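Long-range contact in elongation factor 1-beta (Pyrococcus horikoshii OT-3, PDB 7CSL), which probably promotes the exchange of GDP for GTP on elongation factor 1-alpha, regenerating the form that delivers aminoacyl-tRNA: residues L24-Y36 / E69-E81. Numbering follows the deposited sequence.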
ATOM      1  N   LEU C  24       0.044  17.955 -22.217  1.00 45.69           N
ATOM      2  CA  LEU C  24      -0.318  16.631 -21.734  1.00 43.81           C
ATOM      3  C   LEU C  24      -1.215  16.734 -20.486  1.00 44.04           C
ATOM      4  O   LEU C  24      -2.283  16.095 -20.407  1.00 38.74           O
ATOM      5  CB  LEU C  24       0.950  15.779 -21.457  1.00 41.44           C
ATOM      6  CG  LEU C  24       0.680  14.428 -20.803  1.00 39.14           C
ATOM      7  CD1 LEU C  24      -0.108  13.547 -21.772  1.00 41.14           C
ATOM      8  CD2 LEU C  24       1.953  13.723 -20.392  1.00 43.85           C
ATOM      9  N   GLU C  25      -0.832  17.579 -19.544  1.00 46.02           N
ATOM     10  CA  GLU C  25      -1.682  17.827 -18.370  1.00 50.88           C
ATOM     11  C   GLU C  25      -3.095  18.202 -18.768  1.00 49.69           C
ATOM     12  O   GLU C  25      -4.053  17.625 -18.267  1.00 48.37           O
ATOM     13  CB  GLU C  25      -1.095  18.932 -17.518  1.00 52.43           C
ATOM     14  CG  GLU C  25      -1.813  19.177 -16.194  1.00 52.67           C
ATOM     15  CD  GLU C  25      -1.120  20.242 -15.383  1.00 57.32           C
ATOM     16  OE1 GLU C  25       0.123  20.310 -15.489  1.00 54.93           O
ATOM     17  OE2 GLU C  25      -1.807  20.997 -14.650  1.00 59.46           O
ATOM     18  N   GLU C  26      -3.202  19.167 -19.679  1.00 50.05           N
ATOM     19  CA  GLU C  26      -4.494  19.669 -20.136  1.00 50.74           C
ATOM     20  C   GLU C  26      -5.356  18.554 -20.734  1.00 47.40           C
ATOM     21  O   GLU C  26      -6.575  18.575 -20.564  1.00 49.82           O
ATOM     22  CB  GLU C  26      -4.312  20.817 -21.160  1.00 57.08           C
ATOM     23  CG  GLU C  26      -5.554  21.684 -21.355  1.00 64.68           C
ATOM     24  CD  GLU C  26      -5.617  22.396 -22.710  1.00 73.32           C
ATOM     25  OE1 GLU C  26      -4.727  23.234 -22.997  1.00 66.15           O
ATOM     26  OE2 GLU C  26      -6.575  22.131 -23.481  1.00 72.12           O
ATOM     27  N   LYS C  27      -4.726  17.628 -21.467  1.00 47.78           N
ATOM     28  CA  LYS C  27      -5.430  16.526 -22.138  1.00 49.45           C
ATOM     29  C   LYS C  27      -5.898  15.478 -21.154  1.00 48.32           C
ATOM     30  O   LYS C  27      -7.009  14.916 -21.269  1.00 43.42           O
ATOM     31  CB  LYS C  27      -4.539  15.835 -23.194  1.00 53.93           C
ATOM     32  CG  LYS C  27      -4.683  16.407 -24.608  1.00 61.58           C
ATOM     33  CD  LYS C  27      -3.391  16.338 -25.412  1.00 68.69           C
ATOM     34  CE  LYS C  27      -3.612  16.562 -26.912  1.00 74.36           C
ATOM     35  NZ  LYS C  27      -3.578  15.285 -27.694  1.00 78.70           N
ATOM     36  N   LEU C  28      -5.016  15.162 -20.218  1.00 42.70           N
ATOM     37  CA  LEU C  28      -5.335  14.214 -19.159  1.00 43.84           C
ATOM     38  C   LEU C  28      -6.475  14.726 -18.290  1.00 40.36           C
ATOM     39  O   LEU C  28      -7.341  13.963 -17.892  1.00 41.36           O
ATOM     40  CB  LEU C  28      -4.107  14.009 -18.286  1.00 39.56           C
ATOM     41  CG  LEU C  28      -2.995  13.267 -18.988  1.00 39.44           C
ATOM     42  CD1 LEU C  28      -1.699  13.409 -18.167  1.00 37.84           C
ATOM     43  CD2 LEU C  28      -3.391  11.817 -19.198  1.00 40.54           C
ATOM     44  N   LYS C  29      -6.469  16.019 -17.996  1.00 42.43           N
ATOM     45  CA  LYS C  29      -7.541  16.584 -17.179  1.00 42.38           C
ATOM     46  C   LYS C  29      -8.914  16.347 -17.822  1.00 45.70           C
ATOM     47  O   LYS C  29      -9.846  15.984 -17.127  1.00 38.00           O
ATOM     48  CB  LYS C  29      -7.298  18.053 -16.890  1.00 45.23           C
ATOM     49  CG  LYS C  29      -6.245  18.301 -15.820  1.00 44.68           C
ATOM     50  CD  LYS C  29      -5.779  19.752 -15.824  1.00 47.65           C
ATOM     51  CE  LYS C  29      -5.050  20.090 -14.542  1.00 49.00           C
ATOM     52  NZ  LYS C  29      -4.356  21.407 -14.606  1.00 55.06           N
ATOM     53  N   LYS C  30      -9.004  16.462 -19.150  1.00 45.77           N
ATOM     54  CA  LYS C  30     -10.281  16.323 -19.865  1.00 45.36           C
ATOM     55  C   LYS C  30     -10.855  14.893 -19.890  1.00 44.23           C
ATOM     56  O   LYS C  30     -12.010  14.735 -20.236  1.00 44.83           O
ATOM     57  CB  LYS C  30     -10.151  16.851 -21.318  1.00 49.72           C
ATOM     58  CG  LYS C  30      -9.863  18.354 -21.402  1.00 53.86           C
ATOM     59  CD  LYS C  30      -9.459  18.798 -22.821  1.00 57.99           C
ATOM     60  CE  LYS C  30     -10.625  18.676 -23.793  1.00 64.66           C
ATOM     61  NZ  LYS C  30     -10.556  19.612 -24.964  1.00 73.97           N
ATOM     62  N   VAL C  31     -10.048  13.865 -19.592  1.00 44.47           N
ATOM     63  CA  VAL C  31     -10.521  12.466 -19.618  1.00 40.88           C
ATOM     64  C   VAL C  31     -10.793  11.868 -18.232  1.00 44.94           C
ATOM     65  O   VAL C  31     -11.217  10.750 -18.169  1.00 42.65           O
ATOM     66  CB  VAL C  31      -9.578  11.499 -20.394  1.00 45.46           C
ATOM     67  CG1 VAL C  31      -9.368  11.987 -21.814  1.00 45.12           C
ATOM     68  CG2 VAL C  31      -8.218  11.271 -19.675  1.00 43.57           C
ATOM     69  N   ILE C  32     -10.527  12.585 -17.135  1.00 42.73           N
ATOM     70  CA  ILE C  32     -11.048  12.160 -15.809  1.00 38.85           C
ATOM     71  C   ILE C  32     -12.594  12.165 -15.850  1.00 39.33           C
ATOM     72  O   ILE C  32     -13.200  13.192 -16.122  1.00 38.36           O
ATOM     73  CB  ILE C  32     -10.609  13.093 -14.681  1.00 37.15           C
ATOM     74  CG1 ILE C  32      -9.066  13.087 -14.539  1.00 35.61           C
ATOM     75  CG2 ILE C  32     -11.246  12.671 -13.358  1.00 38.33           C
ATOM     76  CD1 ILE C  32      -8.535  14.345 -13.908  1.00 38.68           C
ATOM     77  N   PRO C  33     -13.235  11.025 -15.551  1.00 38.88           N
ATOM     78  CA  PRO C  33     -14.707  11.000 -15.598  1.00 40.05           C
ATOM     79  C   PRO C  33     -15.398  11.935 -14.603  1.00 42.59           C
ATOM     80  O   PRO C  33     -14.860  12.211 -13.522  1.00 48.14           O
ATOM     81  CB  PRO C  33     -15.039   9.549 -15.298  1.00 40.09           C
ATOM     82  CG  PRO C  33     -13.822   8.774 -15.667  1.00 41.40           C
ATOM     83  CD  PRO C  33     -12.665   9.683 -15.358  1.00 42.96           C
ATOM     84  N   GLU C  34     -16.606  12.369 -14.968  1.00 46.29           N
ATOM     85  CA  GLU C  34     -17.341  13.410 -14.269  1.00 49.22           C
ATOM     86  C   GLU C  34     -17.499  13.179 -12.764  1.00 41.33           C
ATOM     87  O   GLU C  34     -17.425  14.142 -12.014  1.00 41.24           O
ATOM     88  CB  GLU C  34     -18.739  13.647 -14.898  1.00 51.58           C
ATOM     89  CG  GLU C  34     -19.471  14.883 -14.346  1.00 50.95           C
ATOM     90  CD  GLU C  34     -20.917  15.034 -14.844  1.00 60.43           C
ATOM     91  OE1 GLU C  34     -21.204  14.640 -15.997  1.00 62.59           O
ATOM     92  OE2 GLU C  34     -21.771  15.574 -14.090  1.00 59.53           O
ATOM     93  N   LYS C  35     -17.749  11.947 -12.334  1.00 37.39           N
ATOM     94  CA  LYS C  35     -17.931  11.673 -10.903  1.00 39.58           C
ATOM     95  C   LYS C  35     -16.609  11.680 -10.110  1.00 41.23           C
ATOM     96  O   LYS C  35     -16.680  11.623  -8.893  1.00 44.46           O
ATOM     97  CB  LYS C  35     -18.689  10.368 -10.604  1.00 42.57           C
ATOM     98  CG  LYS C  35     -17.986   9.060 -10.931  1.00 47.00           C
ATOM     99  CD  LYS C  35     -18.918   7.889 -10.582  1.00 48.60           C
ATOM    100  CE  LYS C  35     -18.230   6.530 -10.577  1.00 50.79           C
ATOM    101  NZ  LYS C  35     -17.494   6.307 -11.847  1.00 58.27           N
ATOM    102  N   TYR C  36     -15.449  11.771 -10.773  1.00 38.82           N
ATOM    103  CA  TYR C  36     -14.165  11.998 -10.058  1.00 37.09           C
ATOM    104  C   TYR C  36     -13.854  13.486 -10.064  1.00 38.75           C
ATOM    105  O   TYR C  36     -14.393  14.229 -10.865  1.00 45.21           O
ATOM    106  CB  TYR C  36     -13.046  11.186 -10.689  1.00 35.91           C
ATOM    107  CG  TYR C  36     -13.332   9.722 -10.751  1.00 37.70           C
ATOM    108  CD1 TYR C  36     -13.035   8.887  -9.691  1.00 38.73           C
ATOM    109  CD2 TYR C  36     -13.910   9.155 -11.869  1.00 40.63           C
ATOM    110  CE1 TYR C  36     -13.311   7.539  -9.764  1.00 43.79           C
ATOM    111  CE2 TYR C  36     -14.190   7.810 -11.946  1.00 36.46           C
ATOM    112  CZ  TYR C  36     -13.896   7.011 -10.889  1.00 40.93           C
ATOM    113  OH  TYR C  36     -14.143   5.678 -10.933  1.00 39.85           O
ATOM    114  N   GLU C  69      -9.457   2.684 -13.260  1.00 41.95           N
ATOM    115  CA  GLU C  69     -10.175   2.992 -14.490  1.00 43.94           C
ATOM    116  C   GLU C  69      -9.803   4.388 -14.922  1.00 44.90           C
ATOM    117  O   GLU C  69      -9.775   4.646 -16.122  1.00 45.13           O
ATOM    118  CB  GLU C  69     -11.690   2.822 -14.333  1.00 47.11           C
ATOM    119  CG  GLU C  69     -12.111   1.374 -14.133  1.00 54.29           C
ATOM    120  CD  GLU C  69     -13.607   1.178 -13.866  1.00 61.31           C
ATOM    121  OE1 GLU C  69     -14.379   2.156 -13.980  1.00 63.56           O
ATOM    122  OE2 GLU C  69     -14.012   0.033 -13.526  1.00 58.20           O
ATOM    123  N   VAL C  70      -9.447   5.277 -13.974  1.00 40.26           N
ATOM    124  CA  VAL C  70      -9.051   6.607 -14.368  1.00 37.44           C
ATOM    125  C   VAL C  70      -7.705   6.465 -15.054  1.00 36.09           C
ATOM    126  O   VAL C  70      -7.505   7.068 -16.106  1.00 35.08           O
ATOM    127  CB  VAL C  70      -9.095   7.665 -13.256  1.00 34.88           C
ATOM    128  CG1 VAL C  70      -8.809   9.045 -13.813  1.00 35.53           C
ATOM    129  CG2 VAL C  70     -10.443   7.697 -12.586  1.00 34.34           C
ATOM    130  N   ALA C  71      -6.794   5.663 -14.481  1.00 37.70           N
ATOM    131  CA  ALA C  71      -5.502   5.381 -15.103  1.00 35.70           C
ATOM    132  C   ALA C  71      -5.582   4.801 -16.520  1.00 37.91           C
ATOM    133  O   ALA C  71      -4.750   5.137 -17.346  1.00 38.05           O
ATOM    134  CB  ALA C  71      -4.595   4.515 -14.203  1.00 39.34           C
ATOM    135  N   GLU C  72      -6.560   3.948 -16.815  1.00 40.13           N
ATOM    136  CA  GLU C  72      -6.771   3.478 -18.206  1.00 44.74           C
ATOM    137  C   GLU C  72      -7.183   4.596 -19.161  1.00 41.58           C
ATOM    138  O   GLU C  72      -6.735   4.643 -20.283  1.00 44.94           O
ATOM    139  CB  GLU C  72      -7.854   2.381 -18.281  1.00 51.07           C
ATOM    140  CG  GLU C  72      -7.692   1.209 -17.335  1.00 60.54           C
ATOM    141  CD  GLU C  72      -6.254   0.788 -17.104  1.00 69.83           C
ATOM    142  OE1 GLU C  72      -5.473   0.774 -18.075  1.00 81.22           O
ATOM    143  OE2 GLU C  72      -5.899   0.446 -15.948  1.00 79.01           O
ATOM    144  N   LYS C  73      -8.028   5.506 -18.718  1.00 41.46           N
ATOM    145  CA  LYS C  73      -8.373   6.645 -19.557  1.00 43.60           C
ATOM    146  C   LYS C  73      -7.139   7.458 -19.881  1.00 43.54           C
ATOM    147  O   LYS C  73      -6.894   7.755 -21.041  1.00 47.72           O
ATOM    148  CB  LYS C  73      -9.508   7.483 -18.952  1.00 44.36           C
ATOM    149  CG  LYS C  73     -10.820   6.699 -18.889  1.00 47.11           C
ATOM    150  CD  LYS C  73     -11.424   6.427 -20.277  1.00 52.84           C
ATOM    151  CE  LYS C  73     -12.661   5.535 -20.198  1.00 56.79           C
ATOM    152  NZ  LYS C  73     -13.153   5.217 -21.563  1.00 62.98           N
ATOM    153  N   PHE C  74      -6.310   7.688 -18.876  1.00 38.48           N
ATOM    154  CA  PHE C  74      -4.985   8.299 -19.028  1.00 36.28           C
ATOM    155  C   PHE C  74      -4.014   7.561 -19.982  1.00 36.25           C
ATOM    156  O   PHE C  74      -3.317   8.212 -20.770  1.00 37.66           O
ATOM    157  CB  PHE C  74      -4.295   8.364 -17.661  1.00 32.80           C
ATOM    158  CG  PHE C  74      -4.803   9.399 -16.716  1.00 36.51           C
ATOM    159  CD1 PHE C  74      -5.900  10.195 -16.970  1.00 37.20           C
ATOM    160  CD2 PHE C  74      -4.140   9.552 -15.484  1.00 39.45           C
ATOM    161  CE1 PHE C  74      -6.325  11.118 -16.049  1.00 39.55           C
ATOM    162  CE2 PHE C  74      -4.576  10.479 -14.555  1.00 37.47           C
ATOM    163  CZ  PHE C  74      -5.682  11.257 -14.842  1.00 37.61           C
ATOM    164  N   GLU C  75      -3.975   6.233 -19.938  1.00 39.52           N
ATOM    165  CA  GLU C  75      -3.104   5.467 -20.826  1.00 43.71           C
ATOM    166  C   GLU C  75      -3.500   5.557 -22.324  1.00 47.15           C
ATOM    167  O   GLU C  75      -2.701   5.231 -23.208  1.00 45.38           O
ATOM    168  CB  GLU C  75      -2.965   4.016 -20.337  1.00 50.27           C
ATOM    169  CG  GLU C  75      -2.072   3.866 -19.074  1.00 56.67           C
ATOM    170  CD  GLU C  75      -1.714   2.415 -18.714  1.00 59.30           C
ATOM    171  OE1 GLU C  75      -2.312   1.502 -19.307  1.00 50.87           O
ATOM    172  OE2 GLU C  75      -0.817   2.169 -17.852  1.00 61.53           O
ATOM    173  N   GLU C  76      -4.717   6.005 -22.618  1.00 49.49           N
ATOM    174  CA  GLU C  76      -5.152   6.200 -23.989  1.00 51.28           C
ATOM    175  C   GLU C  76      -4.661   7.545 -24.546  1.00 55.90           C
ATOM    176  O   GLU C  76      -4.612   7.714 -25.765  1.00 54.03           O
ATOM    177  CB  GLU C  76      -6.684   6.094 -24.094  1.00 53.72           C
ATOM    178  CG  GLU C  76      -7.214   4.668 -23.884  1.00 56.75           C
ATOM    179  CD  GLU C  76      -8.678   4.573 -23.424  1.00 63.27           C
ATOM    180  OE1 GLU C  76      -9.371   5.610 -23.302  1.00 58.99           O
ATOM    181  OE2 GLU C  76      -9.147   3.436 -23.170  1.00 64.36           O
ATOM    182  N   VAL C  77      -4.297   8.494 -23.676  1.00 43.48           N
ATOM    183  CA  VAL C  77      -3.925   9.841 -24.136  1.00 48.40           C
ATOM    184  C   VAL C  77      -2.540   9.857 -24.785  1.00 49.86           C
ATOM    185  O   VAL C  77      -1.626   9.122 -24.361  1.00 51.78           O
ATOM    186  CB  VAL C  77      -4.021  10.886 -23.004  1.00 45.00           C
ATOM    187  CG1 VAL C  77      -3.543  12.262 -23.444  1.00 54.84           C
ATOM    188  CG2 VAL C  77      -5.448  10.988 -22.503  1.00 48.92           C
ATOM    189  N   GLU C  78      -2.411  10.689 -25.827  1.00 50.55           N
ATOM    190  CA  GLU C  78      -1.194  10.799 -26.645  1.00 49.43           C
ATOM    191  C   GLU C  78      -0.038  11.257 -25.757  1.00 45.91           C
ATOM    192  O   GLU C  78      -0.216  12.152 -24.929  1.00 40.99           O
ATOM    193  CB  GLU C  78      -1.424  11.836 -27.752  1.00 51.56           C
ATOM    194  CG  GLU C  78      -0.342  11.964 -28.807  1.00 51.34           C
ATOM    195  CD  GLU C  78      -0.662  13.101 -29.771  1.00 54.49           C
ATOM    196  OE1 GLU C  78       0.055  14.129 -29.763  1.00 51.75           O
ATOM    197  OE2 GLU C  78      -1.679  12.990 -30.495  1.00 57.61           O
ATOM    198  N   ASN C  79       1.111  10.605 -25.923  1.00 41.65           N
ATOM    199  CA  ASN C  79       2.351  10.876 -25.164  1.00 40.18           C
ATOM    200  C   ASN C  79       2.413  10.355 -23.712  1.00 37.65           C
ATOM    201  O   ASN C  79       3.264  10.764 -22.935  1.00 42.26           O
ATOM    202  CB  ASN C  79       2.718  12.356 -25.211  1.00 42.50           C
ATOM    203  CG  ASN C  79       3.002  12.846 -26.612  1.00 47.17           C
ATOM    204  OD1 ASN C  79       3.073  12.066 -27.562  1.00 46.25           O
ATOM    205  ND2 ASN C  79       3.204  14.145 -26.738  1.00 46.76           N
ATOM    206  N   VAL C  80       1.522   9.440 -23.375  1.00 39.82           N
ATOM    207  CA  VAL C  80       1.541   8.761 -22.124  1.00 37.26           C
ATOM    208  C   VAL C  80       2.163   7.401 -22.294  1.00 37.89           C
ATOM    209  O   VAL C  80       1.603   6.558 -22.974  1.00 38.07           O
ATOM    210  CB  VAL C  80       0.132   8.558 -21.585  1.00 37.48           C
ATOM    211  CG1 VAL C  80       0.146   7.722 -20.313  1.00 37.60           C
ATOM    212  CG2 VAL C  80      -0.554   9.920 -21.358  1.00 41.43           C
ATOM    213  N   GLU C  81       3.258   7.156 -21.564  1.00 36.16           N
ATOM    214  CA  GLU C  81       3.869   5.830 -21.472  1.00 38.33           C
ATOM    215  C   GLU C  81       3.159   4.854 -20.519  1.00 41.29           C
ATOM    216  O   GLU C  81       2.975   3.672 -20.830  1.00 38.66           O
ATOM    217  CB  GLU C  81       5.343   5.999 -21.017  1.00 41.84           C
ATOM    218  CG  GLU C  81       6.127   4.705 -20.975  1.00 42.96           C
ATOM    219  CD  GLU C  81       6.448   4.153 -22.357  1.00 44.45           C
ATOM    220  OE1 GLU C  81       6.093   4.800 -23.332  1.00 44.81           O
ATOM    221  OE2 GLU C  81       7.078   3.084 -22.465  1.00 43.43           O
TER
HETATM  222  O   HOH W   1      -0.923  15.615 -27.912  1.00 55.72           O
HETATM  223  O   HOH W   2     -14.952   4.559 -12.905  1.00 49.19           O
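Val70 holds CG1 anti to the backbone N (chi1 -174°), which leaves CG2 beside that N, and Tyr36 swings its ring beside its own N (chi1 -56°); methyl and ring thereby meet in a CH-pi contact. CG2 of Val70 sits 3.7 Å from the centroid of the Tyr36 ring, only 6° off the normal. The branched valine can thus give one methyl to this face and the other, CG1, to Ile32 CG1 at 4.1 Å, while tyrosine joins an apolar face to a hydroxyl that bonds Ser66 N. Further along, Leu28 CD2 packs against CG and CD1 of Phe74, the two side chains crossing at about a right angle; Val31 CG2 lies in the ring plane at its edge, and Ile32 CG1 near that plane. Val77 CG1 meets Lys27 CB at 3.7 Å, its CG2 facing Val31. Leu24 CD1 touches Val80 CG2 at 3.7 Å, tying helix 21-29 to the start of strand 80-90. A leucine in place of Tyr36 would probably leave the Val70 methyl without its aromatic face and Ser66 N without the hydroxyl. Both helices lie on one face of the four-stranded antiparallel sheet of this ferredoxin-like alpha-beta sandwich, where Phe74 also packs on Ile10 and Phe55. With no direct hydrogen bond or salt bridge between the segments, cohesion rests chiefly on apolar burial, with one water bridge, from Lys27 NZ to Glu78 OE1, at the edge of the contact.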